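Local coordinates for protein nuclear hormone receptor FTZ-F1 (Drosophila melanogaster, PDB 2XHS) that probably regulates transcription as a nuclear receptor of subfamily 5 group A, its ligand-binding domain docking a peptide of its partner Fushi tarazu, at residues A33-Q38 with F48-K53; L92-L97 with P207-M212; M148-C153 with A182-Y187. All coordinates share one frame; numbering follows the deposited sequence.

Interaction 1. Residues A33-Q38 with F48-K53; sequences ALLQKQ and FELMCK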
loop_
_atom_site.group_PDB
_atom_site.type_symbol
_atom_site.label_atom_id
_atom_site.label_comp_id
_atom_site.label_asym_id
_atom_site.label_seq_id
_atom_site.Cartn_x
_atom_site.Cartn_y
_atom_site.Cartn_z
ATOM N N ALA A 33 -1.490 -16.122 8.132
ATOM C CA ALA A 33 -0.552 -16.854 8.932
ATOM C C ALA A 33 -0.316 -16.195 10.256
ATOM O O ALA A 33 -0.262 -16.841 11.263
ATOM C CB ALA A 33 0.706 -16.956 8.217
ATOM N N LEU A 34 -0.110 -14.893 10.240
ATOM C CA LEU A 34 0.085 -14.140 11.448
ATOM C C LEU A 34 -1.182 -14.189 12.238
ATOM O O LEU A 34 -1.181 -14.414 13.414
ATOM C CB LEU A 34 0.421 -12.711 11.081
ATOM C CG LEU A 34 0.829 -11.655 12.083
ATOM C CD1 LEU A 34 1.585 -10.650 11.380
ATOM C CD2 LEU A 34 -0.373 -11.032 12.575
ATOM N N LEU A 35 -2.293 -14.019 11.571
ATOM C CA LEU A 35 -3.542 -13.992 12.279
ATOM C C LEU A 35 -3.771 -15.296 12.965
ATOM O O LEU A 35 -4.269 -15.328 14.050
ATOM C CB LEU A 35 -4.690 -13.748 11.324
ATOM C CG LEU A 35 -5.147 -12.376 10.903
ATOM C CD1 LEU A 35 -6.251 -12.576 9.977
ATOM C CD2 LEU A 35 -5.626 -11.622 12.044
ATOM N N GLN A 36 -3.468 -16.397 12.316
ATOM C CA GLN A 36 -3.622 -17.662 12.985
ATOM C C GLN A 36 -2.658 -17.801 14.108
ATOM O O GLN A 36 -3.011 -18.132 15.190
ATOM C CB GLN A 36 -3.363 -18.785 12.013
ATOM C CG GLN A 36 -3.287 -20.125 12.650
ATOM C CD GLN A 36 -4.593 -20.550 13.235
ATOM O OE1 GLN A 36 -5.571 -19.834 13.165
ATOM N NE2 GLN A 36 -4.613 -21.718 13.823
ATOM N N LYS A 37 -1.417 -17.506 13.865
ATOM C CA LYS A 37 -0.445 -17.678 14.905
ATOM C C LYS A 37 -0.737 -16.815 16.088
ATOM O O LYS A 37 -0.507 -17.202 17.201
ATOM C CB LYS A 37 0.934 -17.381 14.391
ATOM C CG LYS A 37 1.913 -17.207 15.462
ATOM C CD LYS A 37 3.291 -17.212 14.921
ATOM C CE LYS A 37 4.275 -17.023 16.015
ATOM N NZ LYS A 37 5.632 -16.983 15.466
ATOM N N GLN A 38 -1.210 -15.619 15.857
ATOM C CA GLN A 38 -1.456 -14.741 16.962
ATOM C C GLN A 38 -2.645 -15.102 17.775
ATOM O O GLN A 38 -2.816 -14.604 18.845
ATOM C CB GLN A 38 -1.565 -13.298 16.512
ATOM C CG GLN A 38 -0.284 -12.700 16.016
ATOM C CD GLN A 38 0.837 -12.823 16.976
ATOM O OE1 GLN A 38 0.863 -12.151 17.975
ATOM N NE2 GLN A 38 1.790 -13.657 16.664
ATOM N N PHE A 48 -7.256 -4.367 18.531
ATOM C CA PHE A 48 -6.569 -3.227 18.009
ATOM C C PHE A 48 -5.121 -3.521 17.908
ATOM O O PHE A 48 -4.498 -3.192 16.955
ATOM C CB PHE A 48 -6.804 -2.010 18.857
ATOM C CG PHE A 48 -6.066 -0.814 18.386
ATOM C CD1 PHE A 48 -6.563 -0.031 17.407
ATOM C CD2 PHE A 48 -4.863 -0.496 18.912
ATOM C CE1 PHE A 48 -5.898 1.005 16.985
ATOM C CE2 PHE A 48 -4.205 0.562 18.479
ATOM C CZ PHE A 48 -4.722 1.311 17.521
ATOM N N GLU A 49 -4.569 -4.166 18.898
ATOM C CA GLU A 49 -3.165 -4.460 18.852
ATOM C C GLU A 49 -2.823 -5.339 17.701
ATOM O O GLU A 49 -1.771 -5.215 17.143
ATOM C CB GLU A 49 -2.738 -5.200 20.092
ATOM C CG GLU A 49 -2.689 -4.402 21.328
ATOM C CD GLU A 49 -1.666 -4.915 22.256
ATOM O OE1 GLU A 49 -1.281 -6.064 22.116
ATOM O OE2 GLU A 49 -1.248 -4.185 23.143
ATOM N N LEU A 50 -3.699 -6.273 17.397
ATOM C CA LEU A 50 -3.503 -7.221 16.328
ATOM C C LEU A 50 -3.455 -6.545 14.997
ATOM O O LEU A 50 -2.634 -6.833 14.178
ATOM C CB LEU A 50 -4.642 -8.202 16.335
ATOM C CG LEU A 50 -4.371 -9.684 16.153
ATOM C CD1 LEU A 50 -5.620 -10.362 15.776
ATOM C CD2 LEU A 50 -3.347 -9.923 15.132
HETATM N N MSE A 51 -4.327 -5.594 14.806
HETATM C CA MSE A 51 -4.385 -4.909 13.565
HETATM C C MSE A 51 -3.070 -4.260 13.346
HETATM O O MSE A 51 -2.583 -4.224 12.265
HETATM C CB MSE A 51 -5.464 -3.860 13.619
HETATM C CG MSE A 51 -5.696 -3.199 12.333
HETATM SE SE MSE A 51 -6.557 -1.628 12.586
HETATM C CE MSE A 51 -5.107 -0.596 13.102
ATOM N N CYS A 52 -2.508 -3.725 14.403
ATOM C CA CYS A 52 -1.219 -3.081 14.375
ATOM C C CYS A 52 -0.131 -4.038 14.045
ATOM O O CYS A 52 0.847 -3.671 13.452
ATOM C CB CYS A 52 -0.922 -2.391 15.676
ATOM S SG CYS A 52 -1.712 -0.868 15.880
ATOM N N LYS A 53 -0.275 -5.264 14.494
ATOM C CA LYS A 53 0.693 -6.276 14.210
ATOM C C LYS A 53 0.740 -6.568 12.757
ATOM O O LYS A 53 1.772 -6.802 12.197
ATOM C CB LYS A 53 0.367 -7.521 14.990
ATOM C CG LYS A 53 1.272 -7.706 16.144
ATOM C CD LYS A 53 1.048 -8.978 16.842
ATOM C CE LYS A 53 0.285 -8.763 18.096
ATOM N NZ LYS A 53 0.463 -9.900 18.997
#
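Q38 runs across to K53, and the two side chains meet tip to tip. Starting at Q38 CB, the first neighbour is apolar: L50 CD2 lies 4.1 Å from that carbon. CG comes next, 4.0 Å from K53 CD, the nearest carbon of the lysine. The chain then bends at chi2 (-54°), which swings CD round toward the lysine end, 3.6 Å from K53 NZ. At the tip, OE1 accepts a hydrogen bond from K53 NZ. The ammonium sits at a C=O...N angle of 147°, tilted moderately from the amide plane.

The two helices, 24-39 and 47-67, belong to the all-helical ligand-binding domain of nuclear receptors. Here they run roughly antiparallel, 142° between segment directions and 10.7 Å between axes, and the polar bridge lies to one side of a leucine cluster. L50 is the shared piece. Its CD2 is 4.1 Å from L34 CD2, those two side chains sliding past each other in opposite directions, while its CD1 lies 3.9 Å from L35 CD2 and the chains cross at about a right angle. F117 of strand 116-118 packs on both L35 and L50. The other branch of L34, CD1, rests 3.9 Å from the backbone K53 O.

Interaction 2. Residues L92-L97 with P207-M212; sequences LVLDHL and PEIHAM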
loop_
_atom_site.group_PDB
_atom_site.type_symbol
_atom_site.label_atom_id
_atom_site.label_comp_id
_atom_site.label_asym_id
_atom_site.label_seq_id
_atom_site.Cartn_x
_atom_site.Cartn_y
_atom_site.Cartn_z
ATOM N N LEU A 92 -0.650 1.545 1.924
ATOM C CA LEU A 92 -1.451 0.538 2.531
ATOM C C LEU A 92 -2.862 0.557 2.067
ATOM O O LEU A 92 -3.462 -0.457 1.914
ATOM C CB LEU A 92 -1.430 0.696 4.023
ATOM C CG LEU A 92 -0.113 0.449 4.701
ATOM C CD1 LEU A 92 -0.358 0.395 6.136
ATOM C CD2 LEU A 92 0.434 -0.837 4.243
ATOM N N VAL A 93 -3.411 1.729 1.890
ATOM C CA VAL A 93 -4.764 1.874 1.438
ATOM C C VAL A 93 -4.958 1.335 0.051
ATOM O O VAL A 93 -5.842 0.575 -0.214
ATOM C CB VAL A 93 -5.083 3.348 1.438
ATOM C CG1 VAL A 93 -6.428 3.615 0.906
ATOM C CG2 VAL A 93 -4.982 3.870 2.807
ATOM N N LEU A 94 -4.076 1.718 -0.833
ATOM C CA LEU A 94 -4.115 1.245 -2.175
ATOM C C LEU A 94 -3.933 -0.239 -2.214
ATOM O O LEU A 94 -4.595 -0.924 -2.921
ATOM C CB LEU A 94 -3.005 1.902 -2.943
ATOM C CG LEU A 94 -2.897 1.531 -4.405
ATOM C CD1 LEU A 94 -3.840 2.302 -5.186
ATOM C CD2 LEU A 94 -1.541 1.827 -4.836
ATOM N N ASP A 95 -3.025 -0.746 -1.431
ATOM C CA ASP A 95 -2.808 -2.149 -1.423
ATOM C C ASP A 95 -4.066 -2.767 -0.971
ATOM O O ASP A 95 -4.430 -3.799 -1.412
ATOM C CB ASP A 95 -1.761 -2.517 -0.415
ATOM C CG ASP A 95 -0.399 -2.312 -0.896
ATOM O OD1 ASP A 95 -0.196 -2.134 -2.076
ATOM O OD2 ASP A 95 0.492 -2.403 -0.090
ATOM N N HIS A 96 -4.703 -2.176 0.000
ATOM C CA HIS A 96 -5.959 -2.704 0.455
ATOM C C HIS A 96 -7.000 -2.520 -0.591
ATOM O O HIS A 96 -7.857 -3.305 -0.764
ATOM C CB HIS A 96 -6.376 -2.121 1.785
ATOM C CG HIS A 96 -7.131 -3.088 2.635
ATOM N ND1 HIS A 96 -8.505 -3.127 2.685
ATOM C CD2 HIS A 96 -6.704 -4.086 3.432
ATOM C CE1 HIS A 96 -8.889 -4.090 3.489
ATOM N NE2 HIS A 96 -7.814 -4.682 3.960
ATOM N N LEU A 97 -6.922 -1.435 -1.297
ATOM C CA LEU A 97 -7.878 -1.218 -2.320
ATOM C C LEU A 97 -7.705 -2.307 -3.310
ATOM O O LEU A 97 -8.638 -2.800 -3.845
ATOM C CB LEU A 97 -7.657 0.127 -2.946
ATOM C CG LEU A 97 -8.580 1.131 -2.319
ATOM C CD1 LEU A 97 -8.172 2.450 -2.725
ATOM C CD2 LEU A 97 -9.926 0.872 -2.806
ATOM N N PRO A 207 -4.741 11.699 -4.819
ATOM C CA PRO A 207 -4.919 12.768 -3.881
ATOM C C PRO A 207 -5.960 12.419 -2.877
ATOM O O PRO A 207 -5.829 12.777 -1.741
ATOM C CB PRO A 207 -5.418 13.882 -4.759
ATOM C CG PRO A 207 -5.218 13.468 -6.098
ATOM C CD PRO A 207 -4.541 12.214 -6.158
ATOM N N GLU A 208 -7.015 11.778 -3.325
ATOM C CA GLU A 208 -8.090 11.374 -2.481
ATOM C C GLU A 208 -7.657 10.348 -1.511
ATOM O O GLU A 208 -8.028 10.370 -0.382
ATOM C CB GLU A 208 -9.187 10.798 -3.331
ATOM C CG GLU A 208 -9.602 11.673 -4.453
ATOM C CD GLU A 208 -10.969 11.361 -4.938
ATOM O OE1 GLU A 208 -11.860 11.261 -4.114
ATOM O OE2 GLU A 208 -11.157 11.249 -6.141
ATOM N N ILE A 209 -6.875 9.412 -1.984
ATOM C CA ILE A 209 -6.379 8.359 -1.156
ATOM C C ILE A 209 -5.539 8.932 -0.083
ATOM O O ILE A 209 -5.557 8.466 1.006
ATOM C CB ILE A 209 -5.455 7.495 -1.902
ATOM C CG1 ILE A 209 -6.215 6.508 -2.725
ATOM C CG2 ILE A 209 -4.601 6.775 -0.961
ATOM C CD1 ILE A 209 -5.345 5.612 -3.427
ATOM N N HIS A 210 -4.771 9.943 -0.407
ATOM C CA HIS A 210 -3.885 10.546 0.533
ATOM C C HIS A 210 -4.663 11.146 1.651
ATOM O O HIS A 210 -4.306 11.039 2.775
ATOM C CB HIS A 210 -3.061 11.593 -0.173
ATOM C CG HIS A 210 -2.113 12.319 0.714
ATOM N ND1 HIS A 210 -1.061 11.705 1.334
ATOM C CD2 HIS A 210 -2.058 13.609 1.079
ATOM C CE1 HIS A 210 -0.404 12.582 2.056
ATOM N NE2 HIS A 210 -0.993 13.747 1.920
ATOM N N ALA A 211 -5.774 11.753 1.354
ATOM C CA ALA A 211 -6.523 12.370 2.394
ATOM C C ALA A 211 -6.925 11.329 3.395
ATOM O O ALA A 211 -6.870 11.552 4.571
ATOM C CB ALA A 211 -7.703 12.994 1.827
HETATM N N MSE A 212 -7.322 10.170 2.922
HETATM C CA MSE A 212 -7.714 9.096 3.792
HETATM C C MSE A 212 -6.590 8.646 4.662
HETATM O O MSE A 212 -6.803 8.274 5.768
HETATM C CB MSE A 212 -8.115 7.903 2.971
HETATM C CG MSE A 212 -9.559 7.717 2.763
HETATM SE SE MSE A 212 -9.756 6.008 2.102
HETATM C CE MSE A 212 -9.114 5.145 3.597
#
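Next to V93 and L94, which pack against I209, D95 carries the gripped polar atom of this region: its OD1 accepts a hydrogen bond from Y151 OH and has a longer, weak ion pair with K155 NZ. Both partners sit on helix 148-159, so D95 ties its helix to a third one. Between 92-97 and 207-212 the contacts are apolar; H210 adds a hydrogen bond to D90, earlier on helix 77-102.

The apolar contact is wholly buried. V93 CG1 is anti to the backbone N (chi1 176°), and this methyl meets both I209 CG2 and the M212 methyl CE, each at 4.1 Å. V93 and I209 slide past each other in opposite directions; V93 and M212, a selenomethionine bent at chi3, cross obliquely. Helix 77-102 is a central helix of the layered helical sandwich of nuclear-receptor ligand-binding domains, and helix 198-224 crosses it steeply, 112° between segment directions, with 10.2 Å between axes. The far end of I209 serves two leucines: its CD1 lies 4.0 Å from L94 CD1 and 4.3 Å from L97 CD1. F134 and L137 also touch M212, while E208 makes a salt bridge with K140 of helix 135-143.

Interaction 3. Residues M148-C153 with A182-Y187; sequences MGDYVC and AALLDY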
loop_
_atom_site.group_PDB
_atom_site.type_symbol
_atom_site.label_atom_id
_atom_site.label_comp_id
_atom_site.label_asym_id
_atom_site.label_seq_id
_atom_site.Cartn_x
_atom_site.Cartn_y
_atom_site.Cartn_z
HETATM N N MSE A 148 -4.553 -4.928 -12.391
HETATM C CA MSE A 148 -3.309 -5.201 -11.735
HETATM C C MSE A 148 -2.246 -4.291 -12.266
HETATM O O MSE A 148 -1.385 -3.871 -11.567
HETATM C CB MSE A 148 -2.923 -6.644 -11.960
HETATM C CG MSE A 148 -1.537 -7.050 -11.506
HETATM SE SE MSE A 148 -1.300 -7.328 -9.678
HETATM C CE MSE A 148 -0.279 -8.829 -9.684
ATOM N N GLY A 149 -2.302 -3.991 -13.533
ATOM C CA GLY A 149 -1.343 -3.100 -14.120
ATOM C C GLY A 149 -1.406 -1.693 -13.621
ATOM O O GLY A 149 -0.416 -1.077 -13.398
ATOM N N ASP A 150 -2.606 -1.194 -13.467
ATOM C CA ASP A 150 -2.821 0.120 -12.974
ATOM C C ASP A 150 -2.312 0.246 -11.588
ATOM O O ASP A 150 -1.724 1.212 -11.236
ATOM C CB ASP A 150 -4.304 0.386 -12.923
ATOM C CG ASP A 150 -4.927 0.408 -14.244
ATOM O OD1 ASP A 150 -4.340 0.969 -15.138
ATOM O OD2 ASP A 150 -6.019 -0.093 -14.399
ATOM N N TYR A 151 -2.577 -0.755 -10.789
ATOM C CA TYR A 151 -2.236 -0.753 -9.396
ATOM C C TYR A 151 -0.761 -0.659 -9.118
ATOM O O TYR A 151 -0.368 -0.032 -8.198
ATOM C CB TYR A 151 -2.858 -1.974 -8.737
ATOM C CG TYR A 151 -2.164 -2.491 -7.517
ATOM C CD1 TYR A 151 -2.296 -1.872 -6.313
ATOM C CD2 TYR A 151 -1.391 -3.608 -7.569
ATOM C CE1 TYR A 151 -1.676 -2.327 -5.230
ATOM C CE2 TYR A 151 -0.763 -4.055 -6.481
ATOM C CZ TYR A 151 -0.918 -3.416 -5.313
ATOM O OH TYR A 151 -0.301 -3.868 -4.205
ATOM N N VAL A 152 0.061 -1.331 -9.880
ATOM C CA VAL A 152 1.480 -1.225 -9.691
ATOM C C VAL A 152 2.075 0.102 -10.055
ATOM O O VAL A 152 2.980 0.556 -9.442
ATOM C CB VAL A 152 2.242 -2.355 -10.349
ATOM C CG1 VAL A 152 1.984 -3.588 -9.629
ATOM C CG2 VAL A 152 1.790 -2.534 -11.710
ATOM N N CYS A 153 1.580 0.678 -11.144
ATOM C CA CYS A 153 2.068 1.966 -11.617
ATOM C C CYS A 153 1.759 3.029 -10.577
ATOM O O CYS A 153 2.562 3.925 -10.318
ATOM C CB CYS A 153 1.420 2.329 -12.953
ATOM S SG CYS A 153 1.734 1.145 -14.282
ATOM N N ALA A 182 4.026 7.958 -17.730
ATOM C CA ALA A 182 3.949 7.738 -19.127
ATOM C C ALA A 182 3.603 6.323 -19.436
ATOM O O ALA A 182 2.847 6.053 -20.313
ATOM C CB ALA A 182 5.211 8.061 -19.704
ATOM N N ALA A 183 4.200 5.401 -18.732
ATOM C CA ALA A 183 3.918 4.024 -18.980
ATOM C C ALA A 183 2.481 3.759 -18.672
ATOM O O ALA A 183 1.847 3.002 -19.348
ATOM C CB ALA A 183 4.790 3.170 -18.149
ATOM N N LEU A 184 1.987 4.359 -17.612
ATOM C CA LEU A 184 0.619 4.197 -17.218
ATOM C C LEU A 184 -0.284 4.759 -18.237
ATOM O O LEU A 184 -1.311 4.213 -18.507
ATOM C CB LEU A 184 0.345 4.861 -15.894
ATOM C CG LEU A 184 -1.016 4.703 -15.242
ATOM C CD1 LEU A 184 -1.469 3.325 -15.262
ATOM C CD2 LEU A 184 -0.856 5.129 -13.861
ATOM N N LEU A 185 0.080 5.885 -18.797
ATOM C CA LEU A 185 -0.743 6.463 -19.805
ATOM C C LEU A 185 -0.826 5.574 -21.008
ATOM O O LEU A 185 -1.854 5.383 -21.554
ATOM C CB LEU A 185 -0.174 7.802 -20.196
ATOM C CG LEU A 185 -0.823 8.557 -21.327
ATOM C CD1 LEU A 185 -2.244 8.748 -21.084
ATOM C CD2 LEU A 185 -0.165 9.841 -21.322
ATOM N N ASP A 186 0.283 5.022 -21.419
ATOM C CA ASP A 186 0.324 4.174 -22.572
ATOM C C ASP A 186 -0.541 2.967 -22.355
ATOM O O ASP A 186 -1.242 2.537 -23.222
ATOM C CB ASP A 186 1.781 3.760 -22.745
ATOM C CG ASP A 186 2.023 2.868 -23.913
ATOM O OD1 ASP A 186 1.352 2.977 -24.919
ATOM O OD2 ASP A 186 2.916 2.044 -23.832
ATOM N N TYR A 187 -0.476 2.399 -21.176
ATOM C CA TYR A 187 -1.201 1.201 -20.902
ATOM C C TYR A 187 -2.660 1.483 -21.024
ATOM O O TYR A 187 -3.390 0.734 -21.611
ATOM C CB TYR A 187 -0.814 0.693 -19.516
ATOM C CG TYR A 187 -1.490 -0.569 -19.081
ATOM C CD1 TYR A 187 -1.338 -1.738 -19.764
ATOM C CD2 TYR A 187 -2.280 -0.584 -17.982
ATOM C CE1 TYR A 187 -1.971 -2.872 -19.357
ATOM C CE2 TYR A 187 -2.903 -1.698 -17.590
ATOM C CZ TYR A 187 -2.750 -2.843 -18.275
ATOM O OH TYR A 187 -3.396 -3.963 -17.861
#
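The Y187 ring takes the D150 carboxylate at its edge: OD1 lies in the ring plane, 3.8 Å from CD2 and 3.9 Å from CE2, with the two flat groups turned 65° apart. The ring C-H bonds there carry slight positive charge, which probably suits the oxygen. G149 approaches obliquely, its CA 4.1 Å from CE2; having no side chain, it lets the ring come in against the backbone. CG of Y187, anti to the backbone N (chi1 -180°), starts the ring out toward helix 148-159. At the far end of the ring OH is hydrogen-bonded to E6 N, and I15 of helix 13-20 touches the side chain.

Helices 148-159 and 170-191 of the ligand-binding domain run nearly antiparallel here, 165° between segment directions, their axes 10.0 Å apart. The other oxygen of D150, OD2, holds a salt bridge to K198, so the carboxylate is fixed from outside the pair while OD1 looks into it. L184 fills the space one turn from the tyrosine. Its CD1 comes within 3.7 Å of D150 OD1, the two side chains crossing at about a right angle, and its CD2 lies 3.7 Å from C153 CB. An alanine in place of L184 would probably open a gap between the two helices, leaving D150 OD1 without its CD1 neighbour and C153 CB with the leucine CB but no methyls. F199, from helix 198-224, packs on L184 as well.

In the fold
All three contacts lie in one helical ligand-binding domain. Interaction 1 closes first along the chain, joining helices 24-39 and 47-67 about 18 Å from the centre of the chain. Interaction 2, 22 Å from it between centres, opens on the next helix, 77-102, and brings in helix 198-224 at the core. Interaction 3 falls within the span that interaction 2 bridges, 17 Å away between centres, and on the opposite side of the chain's centre from interaction 1. L94 CG packs 3.9 Å from Y151 CD1, joining core and flank directly, whereas interaction 1 does not touch interaction 2 (nearest atoms about 8 Å apart); their helices 47-67 and 77-102 pack on each other, L92 on L55.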